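Local coordinates for protein phenylalanine ammonia-lyase (PDB 1Y2M) that catalyses the non-oxidative deamination of L-phenylalanine and L-tyrosine to trans-cinnamic and p-coumaric acid, working as a homotetramer, at residues L470-L484 with R512-T526. Numbering follows the deposited sequence.
Sequences LDIAAAAYTSELGHL and RTTESNDVLSLLLAT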
ATOM      1  N   LEU B 470     -14.187  18.384  15.357  1.00 11.66           N
ATOM      2  CA  LEU B 470     -13.148  18.724  14.377  1.00 10.17           C
ATOM      3  C   LEU B 470     -11.816  17.994  14.626  1.00 10.35           C
ATOM      4  O   LEU B 470     -11.121  17.622  13.707  1.00 10.20           O
ATOM      5  CB  LEU B 470     -12.977  20.228  14.232  1.00  9.07           C
ATOM      6  CG  LEU B 470     -14.107  21.015  13.600  1.00 10.16           C
ATOM      7  CD1 LEU B 470     -13.790  22.537  13.642  1.00 14.88           C
ATOM      8  CD2 LEU B 470     -14.377  20.560  12.180  1.00 10.84           C
ATOM      9  N   ASP B 471     -11.484  17.763  15.890  1.00  9.64           N
ATOM     10  CA  ASP B 471     -10.314  16.947  16.236  1.00  9.60           C
ATOM     11  C   ASP B 471     -10.478  15.577  15.592  1.00 11.32           C
ATOM     12  O   ASP B 471      -9.583  15.054  14.951  1.00 10.92           O
ATOM     13  CB  ASP B 471     -10.251  16.815  17.772  1.00 12.23           C
ATOM     14  CG  ASP B 471      -8.881  16.416  18.288  1.00 18.37           C
ATOM     15  OD1 ASP B 471      -7.838  16.617  17.596  1.00 17.27           O
ATOM     16  OD2 ASP B 471      -8.837  15.963  19.469  1.00 18.70           O
ATOM     17  N   ILE B 472     -11.662  15.006  15.756  1.00  9.43           N
ATOM     18  CA  ILE B 472     -11.982  13.688  15.179  1.00  8.03           C
ATOM     19  C   ILE B 472     -11.987  13.764  13.646  1.00  8.98           C
ATOM     20  O   ILE B 472     -11.435  12.861  12.993  1.00 10.02           O
ATOM     21  CB  ILE B 472     -13.352  13.199  15.710  1.00 11.39           C
ATOM     22  CG1 ILE B 472     -13.268  12.937  17.224  1.00  9.92           C
ATOM     23  CG2 ILE B 472     -13.829  11.951  14.963  1.00 10.87           C
ATOM     24  CD1 ILE B 472     -14.661  12.949  17.936  1.00  8.50           C
ATOM     25  N   ALA B 473     -12.623  14.788  13.055  1.00  8.58           N
ATOM     26  CA  ALA B 473     -12.573  14.951  11.607  1.00  9.15           C
ATOM     27  C   ALA B 473     -11.153  15.019  11.059  1.00  8.96           C
ATOM     28  O   ALA B 473     -10.867  14.422  10.035  1.00  9.73           O
ATOM     29  CB  ALA B 473     -13.401  16.171  11.171  1.00  9.30           C
ATOM     30  N   ALA B 474     -10.263  15.764  11.734  1.00  7.36           N
ATOM     31  CA  ALA B 474      -8.915  15.930  11.291  1.00  8.97           C
ATOM     32  C   ALA B 474      -8.253  14.553  11.236  1.00  8.78           C
ATOM     33  O   ALA B 474      -7.491  14.219  10.300  1.00 10.93           O
ATOM     34  CB  ALA B 474      -8.170  16.861  12.232  1.00 13.06           C
ATOM     35  N   ALA B 475      -8.514  13.731  12.241  1.00 10.07           N
ATOM     36  CA  ALA B 475      -7.951  12.368  12.265  1.00  9.07           C
ATOM     37  C   ALA B 475      -8.439  11.624  11.007  1.00  9.26           C
ATOM     38  O   ALA B 475      -7.691  10.932  10.318  1.00  9.46           O
ATOM     39  CB  ALA B 475      -8.376  11.627  13.504  1.00  8.42           C
ATOM     40  N   ALA B 476      -9.730  11.711  10.760  1.00  7.69           N
ATOM     41  CA  ALA B 476     -10.336  10.968   9.647  1.00  9.78           C
ATOM     42  C   ALA B 476      -9.686  11.381   8.312  1.00 11.62           C
ATOM     43  O   ALA B 476      -9.424  10.574   7.408  1.00  9.52           O
ATOM     44  CB  ALA B 476     -11.817  11.248   9.604  1.00 11.56           C
ATOM     45  N   TYR B 477      -9.494  12.691   8.130  1.00  8.73           N
ATOM     46  CA  TYR B 477      -8.938  13.174   6.858  1.00  8.78           C
ATOM     47  C   TYR B 477      -7.517  12.660   6.721  1.00  9.66           C
ATOM     48  O   TYR B 477      -7.088  12.263   5.628  1.00  9.79           O
ATOM     49  CB  TYR B 477      -8.982  14.693   6.803  1.00  9.46           C
ATOM     50  CG  TYR B 477     -10.329  15.328   6.973  1.00  6.85           C
ATOM     51  CD1 TYR B 477     -11.511  14.759   6.494  1.00 11.58           C
ATOM     52  CD2 TYR B 477     -10.429  16.566   7.654  1.00  7.08           C
ATOM     53  CE1 TYR B 477     -12.764  15.420   6.673  1.00 11.59           C
ATOM     54  CE2 TYR B 477     -11.702  17.242   7.837  1.00  9.00           C
ATOM     55  CZ  TYR B 477     -12.860  16.637   7.363  1.00  8.55           C
ATOM     56  OH  TYR B 477     -14.068  17.287   7.530  1.00 10.19           O
ATOM     57  N   THR B 478      -6.776  12.676   7.831  1.00  7.71           N
ATOM     58  CA  THR B 478      -5.398  12.254   7.823  1.00  8.84           C
ATOM     59  C   THR B 478      -5.318  10.760   7.474  1.00  7.02           C
ATOM     60  O   THR B 478      -4.489  10.337   6.645  1.00  8.64           O
ATOM     61  CB  THR B 478      -4.737  12.595   9.169  1.00 11.29           C
ATOM     62  OG1 THR B 478      -4.849  14.002   9.372  1.00  9.46           O
ATOM     63  CG2 THR B 478      -3.316  12.213   9.213  1.00 11.44           C
ATOM     64  N   SER B 479      -6.189   9.931   8.050  1.00  8.76           N
ATOM     65  CA  SER B 479      -6.183   8.501   7.727  1.00  9.85           C
ATOM     66  C   SER B 479      -6.429   8.306   6.243  1.00  9.21           C
ATOM     67  O   SER B 479      -5.753   7.535   5.571  1.00  9.06           O
ATOM     68  CB  SER B 479      -7.301   7.779   8.466  1.00 11.65           C
ATOM     69  OG  SER B 479      -7.119   7.832   9.880  1.00  8.65           O
ATOM     70  N   GLU B 480      -7.410   9.037   5.713  1.00  7.30           N
ATOM     71  CA  GLU B 480      -7.754   8.924   4.287  1.00  6.20           C
ATOM     72  C   GLU B 480      -6.587   9.308   3.371  1.00  8.70           C
ATOM     73  O   GLU B 480      -6.289   8.586   2.411  1.00  9.54           O
ATOM     74  CB  GLU B 480      -9.007   9.724   3.962  1.00  7.82           C
ATOM     75  CG  GLU B 480      -9.439   9.497   2.542  1.00 11.10           C
ATOM     76  CD  GLU B 480     -10.861   9.999   2.253  1.00  9.71           C
ATOM     77  OE1 GLU B 480     -11.642  10.225   3.237  1.00  9.64           O
ATOM     78  OE2 GLU B 480     -11.197  10.199   1.039  1.00 11.07           O
ATOM     79  N   LEU B 481      -5.877  10.378   3.746  1.00  7.63           N
ATOM     80  CA  LEU B 481      -4.649  10.727   3.031  1.00  9.84           C
ATOM     81  C   LEU B 481      -3.618   9.617   3.020  1.00  7.55           C
ATOM     82  O   LEU B 481      -2.923   9.409   2.012  1.00  7.89           O
ATOM     83  CB  LEU B 481      -4.032  11.999   3.596  1.00  7.56           C
ATOM     84  CG  LEU B 481      -4.800  13.275   3.266  1.00  8.40           C
ATOM     85  CD1 LEU B 481      -4.348  14.459   4.202  1.00 11.40           C
ATOM     86  CD2 LEU B 481      -4.660  13.650   1.795  1.00  9.46           C
ATOM     87  N   GLY B 482      -3.466   8.896   4.143  1.00  7.67           N
ATOM     88  CA  GLY B 482      -2.453   7.852   4.233  1.00  9.35           C
ATOM     89  C   GLY B 482      -2.714   6.765   3.191  1.00 11.58           C
ATOM     90  O   GLY B 482      -1.815   6.375   2.465  1.00  9.82           O
ATOM     91  N   HIS B 483      -3.947   6.257   3.142  1.00 11.17           N
ATOM     92  CA  HIS B 483      -4.262   5.206   2.165  1.00  8.94           C
ATOM     93  C   HIS B 483      -4.122   5.714   0.744  1.00  8.82           C
ATOM     94  O   HIS B 483      -3.651   4.997  -0.134  1.00  9.52           O
ATOM     95  CB  HIS B 483      -5.666   4.679   2.452  1.00 10.42           C
ATOM     96  CG  HIS B 483      -6.211   3.796   1.401  1.00 12.04           C
ATOM     97  ND1 HIS B 483      -6.945   4.260   0.334  1.00 12.82           N
ATOM     98  CD2 HIS B 483      -6.160   2.448   1.279  1.00 12.99           C
ATOM     99  CE1 HIS B 483      -7.306   3.231  -0.417  1.00 11.74           C
ATOM    100  NE2 HIS B 483      -6.872   2.117   0.159  1.00  9.10           N
ATOM    101  N   LEU B 484      -4.543   6.949   0.492  1.00  8.07           N
ATOM    102  CA  LEU B 484      -4.438   7.516  -0.868  1.00  7.76           C
ATOM    103  C   LEU B 484      -2.990   7.462  -1.349  1.00 10.39           C
ATOM    104  O   LEU B 484      -2.758   7.301  -2.552  1.00  9.59           O
ATOM    105  CB  LEU B 484      -4.961   8.959  -0.904  1.00  9.60           C
ATOM    106  CG  LEU B 484      -6.473   9.017  -1.116  1.00 10.26           C
ATOM    107  CD1 LEU B 484      -7.056  10.381  -0.739  1.00 10.37           C
ATOM    108  CD2 LEU B 484      -6.803   8.708  -2.601  1.00 14.53           C
ATOM    109  N   ARG B 512      -5.869  10.287  -8.239  1.00  8.41           N
ATOM    110  CA  ARG B 512      -5.726  10.052  -6.798  1.00  8.24           C
ATOM    111  C   ARG B 512      -5.083  11.246  -6.115  1.00  8.96           C
ATOM    112  O   ARG B 512      -5.507  11.652  -5.012  1.00 10.49           O
ATOM    113  CB  ARG B 512      -4.957   8.744  -6.537  1.00  9.61           C
ATOM    114  CG  ARG B 512      -5.628   7.489  -7.022  1.00  8.62           C
ATOM    115  CD  ARG B 512      -7.043   7.376  -6.470  1.00 12.18           C
ATOM    116  NE  ARG B 512      -7.655   6.110  -6.838  1.00 13.65           N
ATOM    117  CZ  ARG B 512      -8.924   5.897  -7.067  1.00  8.47           C
ATOM    118  NH1 ARG B 512      -9.803   6.914  -7.221  1.00 11.48           N
ATOM    119  NH2 ARG B 512      -9.294   4.634  -7.325  1.00  9.72           N
ATOM    120  N   THR B 513      -4.103  11.876  -6.756  1.00  9.23           N
ATOM    121  CA  THR B 513      -3.471  13.055  -6.134  1.00  7.38           C
ATOM    122  C   THR B 513      -4.487  14.222  -6.044  1.00  8.30           C
ATOM    123  O   THR B 513      -4.433  14.980  -5.096  1.00  8.86           O
ATOM    124  CB  THR B 513      -2.228  13.449  -6.943  1.00  6.10           C
ATOM    125  OG1 THR B 513      -1.374  12.300  -7.001  1.00  7.52           O
ATOM    126  CG2 THR B 513      -1.544  14.677  -6.328  1.00  7.57           C
ATOM    127  N   THR B 514      -5.406  14.380  -7.032  1.00  7.37           N
ATOM    128  CA  THR B 514      -6.441  15.392  -6.998  1.00  7.84           C
ATOM    129  C   THR B 514      -7.344  15.143  -5.814  1.00  9.11           C
ATOM    130  O   THR B 514      -7.745  16.101  -5.134  1.00  8.99           O
ATOM    131  CB  THR B 514      -7.214  15.369  -8.323  1.00  8.95           C
ATOM    132  OG1 THR B 514      -6.325  15.694  -9.416  1.00  6.99           O
ATOM    133  CG2 THR B 514      -8.336  16.340  -8.282  1.00 11.61           C
ATOM    134  N   GLU B 515      -7.648  13.866  -5.515  1.00  8.34           N
ATOM    135  CA  GLU B 515      -8.482  13.548  -4.358  1.00 10.35           C
ATOM    136  C   GLU B 515      -7.708  13.880  -3.076  1.00  9.24           C
ATOM    137  O   GLU B 515      -8.291  14.424  -2.121  1.00 10.00           O
ATOM    138  CB  GLU B 515      -8.901  12.091  -4.367  1.00 11.29           C
ATOM    139  CG  GLU B 515      -9.917  11.809  -3.251  1.00 10.12           C
ATOM    140  CD  GLU B 515     -10.579  10.439  -3.265  1.00 17.09           C
ATOM    141  OE1 GLU B 515     -10.371   9.619  -4.215  1.00 15.05           O
ATOM    142  OE2 GLU B 515     -11.343  10.169  -2.293  1.00 13.84           O
ATOM    143  N   SER B 516      -6.402  13.585  -3.033  1.00  9.41           N
ATOM    144  CA  SER B 516      -5.622  13.962  -1.858  1.00  8.22           C
ATOM    145  C   SER B 516      -5.600  15.479  -1.670  1.00  8.56           C
ATOM    146  O   SER B 516      -5.705  15.969  -0.541  1.00  9.04           O
ATOM    147  CB  SER B 516      -4.196  13.450  -1.926  1.00  9.78           C
ATOM    148  OG  SER B 516      -4.212  12.035  -1.829  1.00  9.44           O
ATOM    149  N   ASN B 517      -5.553  16.253  -2.761  1.00  8.97           N
ATOM    150  CA  ASN B 517      -5.676  17.707  -2.630  1.00  7.80           C
ATOM    151  C   ASN B 517      -6.961  18.077  -1.940  1.00  7.32           C
ATOM    152  O   ASN B 517      -6.978  18.956  -1.069  1.00  9.71           O
ATOM    153  CB  ASN B 517      -5.586  18.507  -3.945  1.00  9.52           C
ATOM    154  CG  ASN B 517      -4.192  18.635  -4.481  1.00 11.85           C
ATOM    155  OD1 ASN B 517      -3.232  18.687  -3.723  1.00  9.94           O
ATOM    156  ND2 ASN B 517      -4.077  18.797  -5.821  1.00  8.16           N
ATOM    157  N   ASP B 518      -8.046  17.405  -2.295  1.00  8.91           N
ATOM    158  CA  ASP B 518      -9.366  17.710  -1.784  1.00  8.73           C
ATOM    159  C   ASP B 518      -9.416  17.406  -0.291  1.00  7.36           C
ATOM    160  O   ASP B 518      -9.856  18.220   0.548  1.00  9.91           O
ATOM    161  CB  ASP B 518     -10.397  16.862  -2.520  1.00 12.13           C
ATOM    162  CG  ASP B 518     -11.837  17.358  -2.318  1.00 15.31           C
ATOM    163  OD1 ASP B 518     -12.076  18.597  -2.105  1.00 15.82           O
ATOM    164  OD2 ASP B 518     -12.743  16.499  -2.436  1.00 16.70           O
ATOM    165  N   VAL B 519      -8.953  16.205   0.071  1.00  7.85           N
ATOM    166  CA  VAL B 519      -8.936  15.818   1.493  1.00  8.14           C
ATOM    167  C   VAL B 519      -8.053  16.705   2.307  1.00  8.39           C
ATOM    168  O   VAL B 519      -8.418  17.080   3.452  1.00  9.16           O
ATOM    169  CB  VAL B 519      -8.588  14.354   1.634  1.00  9.53           C
ATOM    170  CG1 VAL B 519      -8.505  13.927   3.092  1.00  8.82           C
ATOM    171  CG2 VAL B 519      -9.627  13.545   0.869  1.00 10.81           C
ATOM    172  N   LEU B 520      -6.876  17.045   1.772  1.00  8.73           N
ATOM    173  CA  LEU B 520      -5.979  17.954   2.509  1.00  8.02           C
ATOM    174  C   LEU B 520      -6.667  19.305   2.663  1.00  8.95           C
ATOM    175  O   LEU B 520      -6.478  19.960   3.691  1.00  9.15           O
ATOM    176  CB  LEU B 520      -4.625  18.124   1.820  1.00  9.73           C
ATOM    177  CG  LEU B 520      -3.578  18.946   2.593  1.00 10.62           C
ATOM    178  CD1 LEU B 520      -3.411  18.546   4.054  1.00 12.29           C
ATOM    179  CD2 LEU B 520      -2.189  18.883   1.955  1.00  9.87           C
ATOM    180  N   SER B 521      -7.444  19.765   1.664  1.00  9.06           N
ATOM    181  CA  SER B 521      -8.141  21.060   1.785  1.00  8.80           C
ATOM    182  C   SER B 521      -9.148  21.014   2.918  1.00  6.99           C
ATOM    183  O   SER B 521      -9.348  22.000   3.617  1.00  9.09           O
ATOM    184  CB  SER B 521      -8.821  21.416   0.489  1.00  8.61           C
ATOM    185  OG  SER B 521      -7.873  21.549  -0.593  1.00 10.44           O
ATOM    186  N   LEU B 522      -9.804  19.875   3.086  1.00  7.27           N
ATOM    187  CA  LEU B 522     -10.756  19.742   4.213  1.00  8.37           C
ATOM    188  C   LEU B 522     -10.005  19.851   5.537  1.00 10.38           C
ATOM    189  O   LEU B 522     -10.460  20.519   6.471  1.00  8.89           O
ATOM    190  CB  LEU B 522     -11.437  18.360   4.176  1.00  8.69           C
ATOM    191  CG  LEU B 522     -12.417  18.100   3.025  1.00  9.10           C
ATOM    192  CD1 LEU B 522     -12.804  16.646   2.908  1.00  9.48           C
ATOM    193  CD2 LEU B 522     -13.652  18.960   3.206  1.00 12.38           C
ATOM    194  N   LEU B 523      -8.875  19.160   5.629  1.00  8.46           N
ATOM    195  CA  LEU B 523      -8.053  19.171   6.845  1.00  8.86           C
ATOM    196  C   LEU B 523      -7.530  20.568   7.132  1.00  9.17           C
ATOM    197  O   LEU B 523      -7.551  21.028   8.300  1.00  9.81           O
ATOM    198  CB  LEU B 523      -6.916  18.161   6.697  1.00 10.24           C
ATOM    199  CG  LEU B 523      -5.943  18.056   7.847  1.00  8.31           C
ATOM    200  CD1 LEU B 523      -6.568  17.836   9.150  1.00  8.56           C
ATOM    201  CD2 LEU B 523      -4.808  17.019   7.522  1.00 11.40           C
ATOM    202  N   LEU B 524      -6.973  21.223   6.110  1.00  8.83           N
ATOM    203  CA  LEU B 524      -6.369  22.530   6.364  1.00  8.62           C
ATOM    204  C   LEU B 524      -7.454  23.601   6.644  1.00 10.04           C
ATOM    205  O   LEU B 524      -7.232  24.535   7.427  1.00  9.96           O
ATOM    206  CB  LEU B 524      -5.423  22.946   5.238  1.00  8.49           C
ATOM    207  CG  LEU B 524      -4.220  22.009   5.116  1.00 10.81           C
ATOM    208  CD1 LEU B 524      -3.213  22.675   4.192  1.00  9.93           C
ATOM    209  CD2 LEU B 524      -3.544  21.642   6.435  1.00 12.04           C
ATOM    210  N   ALA B 525      -8.631  23.457   6.027  1.00  8.83           N
ATOM    211  CA  ALA B 525      -9.787  24.361   6.348  1.00  9.40           C
ATOM    212  C   ALA B 525     -10.158  24.182   7.838  1.00  8.74           C
ATOM    213  O   ALA B 525     -10.446  25.121   8.532  1.00  9.38           O
ATOM    214  CB  ALA B 525     -10.947  24.100   5.480  1.00 11.34           C
ATOM    215  N   THR B 526     -10.213  22.944   8.263  1.00  8.69           N
ATOM    216  CA  THR B 526     -10.480  22.611   9.673  1.00  7.46           C
ATOM    217  C   THR B 526      -9.451  23.238  10.635  1.00  8.39           C
ATOM    218  O   THR B 526      -9.770  23.846  11.669  1.00  8.47           O
ATOM    219  CB  THR B 526     -10.532  21.080   9.811  1.00 11.74           C
ATOM    220  OG1 THR B 526     -11.661  20.606   9.075  1.00  8.99           O
ATOM    221  CG2 THR B 526     -10.614  20.581  11.248  1.00 10.07           C
TER
HETATM  222  O   HOH W   1     -14.313  19.365   9.054  1.00  7.99           O
HETATM  223  O   HOH W   2      -2.351  11.534   0.061  1.00  4.18           O
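The helical segments 470-484 and 512-526 run nearly antiparallel, their axes 158° apart and 9.1 Å at closest approach, Ala474 facing Leu523 and Leu481 facing Ser516. The packing is knobs-into-holes, with Tyr477, Leu481 and Leu484 of one helix and Val519 and Leu523 of the other as knobs. Tyr477 CG lies anti to the carbonyl carbon (chi1 -57°), which lays the ring across Leu522, whose CB makes a CH-pi contact 3.8 Å from the ring centroid. At the ring edge, in plane, Thr526 OG1 is 3.6 Å from Tyr477 CE2, and one water joins that hydroxyl to Tyr477 OH. Thr526 OG1 donates to Leu522 O and accepts from the water, using both roles of the buried hydroxyl, while its CG2 packs on Leu470 CB. With an alanine in place of Tyr477, Leu522 CB would probably lose its aromatic cover and the bridging water its phenolic partner. Small Ala474 admits Leu523, whose CD1 comes 3.6 Å from Ala474 CB; branched Val519 divides its methyls, CG1 beside Leu481 CG and CG2 beside the Glu480 carboxylate. Small Ser516 leaves room for two leucines: Leu481 CD2 reaches its CB and O, and Leu484 CB lies 3.3 Å from its OG, which donates to a second water bound to Leu481 O. Nearby, Glu480 OE2 and Glu515 OE2 approach to 3.3 Å, their carboxylate planes almost perpendicular. Both form salt bridges to Arg512 of the second subunit, whose Glu515 pairs reciprocally with Arg512 here. Apolar packing and bridging waters thus join the helices, while the charged end, its like charges probably offset by the neighbour's arginines, ties them into the subunit interface.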